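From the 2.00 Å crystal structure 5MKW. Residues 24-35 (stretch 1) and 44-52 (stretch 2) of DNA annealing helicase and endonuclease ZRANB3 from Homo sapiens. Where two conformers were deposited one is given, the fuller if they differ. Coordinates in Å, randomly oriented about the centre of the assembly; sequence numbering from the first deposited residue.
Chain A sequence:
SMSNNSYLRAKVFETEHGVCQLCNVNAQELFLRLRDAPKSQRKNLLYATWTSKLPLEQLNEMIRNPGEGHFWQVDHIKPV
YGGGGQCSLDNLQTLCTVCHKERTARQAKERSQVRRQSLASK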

# COMPACT_ATOMS: atom_id res chain seq x y z
N ASN A 24 4.75 3.44 -10.05
CA ASN A 24 4.32 4.74 -10.54
C ASN A 24 2.84 4.83 -10.92
O ASN A 24 2.41 5.81 -11.51
CB ASN A 24 5.29 5.32 -11.57
CG ASN A 24 6.70 5.42 -11.00
OD1 ASN A 24 6.93 6.00 -9.92
ND2 ASN A 24 7.62 4.71 -11.64
N VAL A 25 2.04 3.93 -10.40
CA VAL A 25 0.62 4.14 -10.50
C VAL A 25 0.18 5.31 -9.66
O VAL A 25 0.76 5.60 -8.59
CB VAL A 25 -0.21 2.88 -10.19
CG1 VAL A 25 0.14 1.78 -11.17
CG2 VAL A 25 -0.07 2.44 -8.74
N ASN A 26 -0.83 6.01 -10.13
CA ASN A 26 -1.39 7.10 -9.33
C ASN A 26 -2.55 6.57 -8.49
O ASN A 26 -3.70 6.51 -8.95
CB ASN A 26 -1.84 8.30 -10.18
CG ASN A 26 -2.21 9.48 -9.30
OD1 ASN A 26 -2.64 9.34 -8.14
ND2 ASN A 26 -1.96 10.64 -9.80
N ALA A 27 -2.21 6.09 -7.31
CA ALA A 27 -3.14 5.32 -6.52
C ALA A 27 -4.21 6.24 -5.95
O ALA A 27 -5.37 5.84 -5.83
CB ALA A 27 -2.40 4.59 -5.43
N GLN A 28 -3.85 7.48 -5.66
CA GLN A 28 -4.83 8.43 -5.18
C GLN A 28 -5.90 8.78 -6.21
O GLN A 28 -7.06 8.97 -5.87
CB GLN A 28 -4.17 9.69 -4.67
CG GLN A 28 -5.14 10.78 -4.18
CD GLN A 28 -5.75 10.44 -2.82
OE1 GLN A 28 -5.34 9.46 -2.13
NE2 GLN A 28 -6.71 11.23 -2.42
N GLU A 29 -5.50 8.91 -7.46
CA GLU A 29 -6.45 9.21 -8.54
C GLU A 29 -7.45 8.07 -8.72
O GLU A 29 -8.65 8.32 -8.88
CB GLU A 29 -5.68 9.40 -9.84
CG GLU A 29 -6.51 9.28 -11.11
CD GLU A 29 -5.67 9.51 -12.38
OE1 GLU A 29 -4.87 8.61 -12.77
OE2 GLU A 29 -5.79 10.62 -12.97
N LEU A 30 -6.98 6.83 -8.63
CA LEU A 30 -7.91 5.68 -8.64
C LEU A 30 -8.89 5.67 -7.42
O LEU A 30 -10.09 5.39 -7.57
CB LEU A 30 -7.14 4.36 -8.71
CG LEU A 30 -8.05 3.12 -8.98
CD1 LEU A 30 -8.71 3.25 -10.38
CD2 LEU A 30 -7.23 1.84 -8.85
N PHE A 31 -8.37 5.93 -6.24
CA PHE A 31 -9.21 6.08 -5.03
C PHE A 31 -10.36 7.05 -5.29
O PHE A 31 -11.52 6.76 -5.00
CB PHE A 31 -8.38 6.59 -3.82
CG PHE A 31 -9.25 7.10 -2.69
CD1 PHE A 31 -10.13 6.23 -2.02
CD2 PHE A 31 -9.33 8.46 -2.40
CE1 PHE A 31 -11.06 6.70 -1.10
CE2 PHE A 31 -10.25 8.93 -1.48
CZ PHE A 31 -11.12 8.05 -0.82
N LEU A 32 -10.04 8.24 -5.82
CA LEU A 32 -11.08 9.26 -5.98
C LEU A 32 -12.12 8.82 -7.00
O LEU A 32 -13.29 9.07 -6.82
CB LEU A 32 -10.49 10.60 -6.43
CG LEU A 32 -9.55 11.26 -5.45
CD1 LEU A 32 -8.76 12.35 -6.14
CD2 LEU A 32 -10.36 11.81 -4.28
N ARG A 33 -11.66 8.18 -8.07
CA ARG A 33 -12.56 7.67 -9.10
C ARG A 33 -13.51 6.60 -8.53
O ARG A 33 -14.74 6.66 -8.75
CB ARG A 33 -11.73 7.15 -10.28
CG ARG A 33 -12.54 6.41 -11.34
CD ARG A 33 -13.08 7.30 -12.46
NE ARG A 33 -13.62 6.46 -13.54
CZ ARG A 33 -14.91 6.22 -13.72
NH1 ARG A 33 -15.82 6.76 -12.94
NH2 ARG A 33 -15.28 5.44 -14.72
N LEU A 34 -12.96 5.68 -7.73
CA LEU A 34 -13.77 4.67 -7.10
C LEU A 34 -14.75 5.23 -6.09
O LEU A 34 -15.91 4.84 -6.05
CB LEU A 34 -12.89 3.52 -6.52
CG LEU A 34 -12.81 2.54 -7.69
CD1 LEU A 34 -11.44 2.19 -8.14
CD2 LEU A 34 -13.70 1.31 -7.53
N ARG A 35 -14.27 6.13 -5.26
CA ARG A 35 -15.10 6.72 -4.24
C ARG A 35 -16.37 7.29 -4.87
O ARG A 35 -17.47 7.15 -4.32
CB ARG A 35 -14.35 7.81 -3.49
CG ARG A 35 -15.13 8.41 -2.33
CD ARG A 35 -14.41 9.65 -1.77
NE ARG A 35 -14.51 10.73 -2.75
CZ ARG A 35 -13.72 11.81 -2.78
NH1 ARG A 35 -12.90 12.09 -1.79
NH2 ARG A 35 -13.85 12.68 -3.74
N ASN A 44 -16.04 -3.62 -11.80
CA ASN A 44 -15.39 -3.65 -13.12
C ASN A 44 -14.22 -2.70 -13.22
O ASN A 44 -13.21 -3.04 -13.82
CB ASN A 44 -16.38 -3.33 -14.24
CG ASN A 44 -17.35 -4.48 -14.51
OD1 ASN A 44 -17.08 -5.65 -14.21
ND2 ASN A 44 -18.48 -4.14 -15.13
N LEU A 45 -14.33 -1.54 -12.59
CA LEU A 45 -13.19 -0.63 -12.50
C LEU A 45 -12.00 -1.30 -11.80
O LEU A 45 -10.85 -1.12 -12.21
CB LEU A 45 -13.56 0.65 -11.72
CG LEU A 45 -14.54 1.59 -12.46
CD1 LEU A 45 -15.02 2.68 -11.51
CD2 LEU A 45 -13.96 2.21 -13.73
N LEU A 46 -12.26 -1.98 -10.68
CA LEU A 46 -11.17 -2.54 -9.91
C LEU A 46 -10.49 -3.67 -10.67
O LEU A 46 -9.28 -3.82 -10.61
CB LEU A 46 -11.66 -3.04 -8.55
CG LEU A 46 -12.04 -1.96 -7.54
CD1 LEU A 46 -12.86 -2.55 -6.40
CD2 LEU A 46 -10.79 -1.27 -6.97
N TYR A 47 -11.27 -4.51 -11.35
CA TYR A 47 -10.67 -5.64 -12.07
C TYR A 47 -10.08 -5.27 -13.43
O TYR A 47 -9.41 -6.10 -14.04
CB TYR A 47 -11.69 -6.78 -12.25
CG TYR A 47 -11.89 -7.59 -10.97
CD1 TYR A 47 -11.03 -8.65 -10.64
CD2 TYR A 47 -12.84 -7.21 -10.03
CE1 TYR A 47 -11.23 -9.38 -9.49
CE2 TYR A 47 -13.00 -7.91 -8.84
CZ TYR A 47 -12.22 -9.02 -8.61
OH TYR A 47 -12.41 -9.74 -7.46
N ALA A 48 -10.29 -4.03 -13.87
CA ALA A 48 -9.73 -3.56 -15.13
C ALA A 48 -8.35 -2.96 -14.97
O ALA A 48 -7.76 -2.59 -15.97
CB ALA A 48 -10.64 -2.52 -15.76
N THR A 49 -7.82 -2.88 -13.75
CA THR A 49 -6.52 -2.24 -13.55
C THR A 49 -5.70 -2.94 -12.47
O THR A 49 -6.01 -4.06 -12.11
CB THR A 49 -6.71 -0.71 -13.35
OG1 THR A 49 -5.47 -0.07 -13.52
CG2 THR A 49 -7.30 -0.36 -12.03
N TRP A 50 -4.61 -2.32 -12.04
CA TRP A 50 -3.60 -2.93 -11.14
C TRP A 50 -4.17 -3.43 -9.84
O TRP A 50 -3.63 -4.36 -9.24
CB TRP A 50 -2.49 -1.90 -10.82
CG TRP A 50 -3.00 -0.62 -10.13
CD1 TRP A 50 -3.30 0.57 -10.72
CD2 TRP A 50 -3.14 -0.41 -8.74
NE1 TRP A 50 -3.66 1.50 -9.77
CE2 TRP A 50 -3.59 0.90 -8.55
CE3 TRP A 50 -2.87 -1.18 -7.62
CZ2 TRP A 50 -3.79 1.44 -7.28
CZ3 TRP A 50 -3.20 -0.69 -6.38
CH2 TRP A 50 -3.60 0.63 -6.21
N THR A 51 -5.28 -2.86 -9.40
CA THR A 51 -6.01 -3.37 -8.20
C THR A 51 -6.54 -4.84 -8.34
O THR A 51 -6.81 -5.53 -7.34
CB THR A 51 -7.22 -2.45 -7.90
OG1 THR A 51 -7.87 -2.09 -9.14
CG2 THR A 51 -6.77 -1.19 -7.20
N SER A 52 -6.62 -5.33 -9.57
CA SER A 52 -7.10 -6.70 -9.79
C SER A 52 -6.25 -7.74 -9.08
O SER A 52 -6.71 -8.87 -8.83
CB SER A 52 -7.10 -7.02 -11.28
OG SER A 52 -5.77 -7.13 -11.78
O HOH W 1 -4.18 4.05 -11.05

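The contact buries 475 Å² summed over both sides and contains no direct hydrogen bond between the stretches; packing of side chains, helped by one bridging water, accounts for it. Trp50, Leu45 and Leu30 have the most surface covered, 88, 82 and 77 Å² respectively.

Trp50 receives the start of stretch 1. Its CA-to-CB bond points toward that stretch, and chi1 of 60° (p) sets the indole beside Val25 and Ala27. Val25 CG2 lies 4.0 Å from the centroid of the five-membered ring of Trp50, only 17° off the ring normal, which identifies a CH-pi contact over the face; Val25 CG1 also approaches Trp50 CD1 at 3.7 Å. Ala27 CB reaches Trp50 CZ2 at 3.9 Å, obliquely. The indole nitrogen is not left unpaired: Trp50 NE1 donates to water 1 at 2.9 Å, and the same water donates to Asn26 O at 3.3 Å, linking the ring to the backbone just before the helix. There Asn26 OD1 caps the helix by accepting from Glu29 N at 3.0 Å, with an N-H...acceptor angle of 158°.

Leu30, one helical turn on, packs against Trp50 and its neighbours, most closely through CD2. Leu30 CD2 is 3.7 Å from Trp50 NE1, 3.9 Å from Thr49 CG2 and 3.5 Å from Thr51 CG2. The Thr51 hydroxyl is engaged within its own stretch, with Thr51 OG1 donating to Leu46 O at 2.7 Å.

Leu45 anchors the other end, where its CA lies 7.6 Å from Leu34 CA. Leu34 CD2 packs against Leu45 CB at 4.2 Å and, more closely, against Leu46 CG at 3.7 Å. Arg33 extends over Leu45: Leu45 CD1 lies over one face of the guanidinium, and Arg33 NH2 comes within 3.6 Å of Leu45 CD2, an approach to a methyl that offers no acceptor.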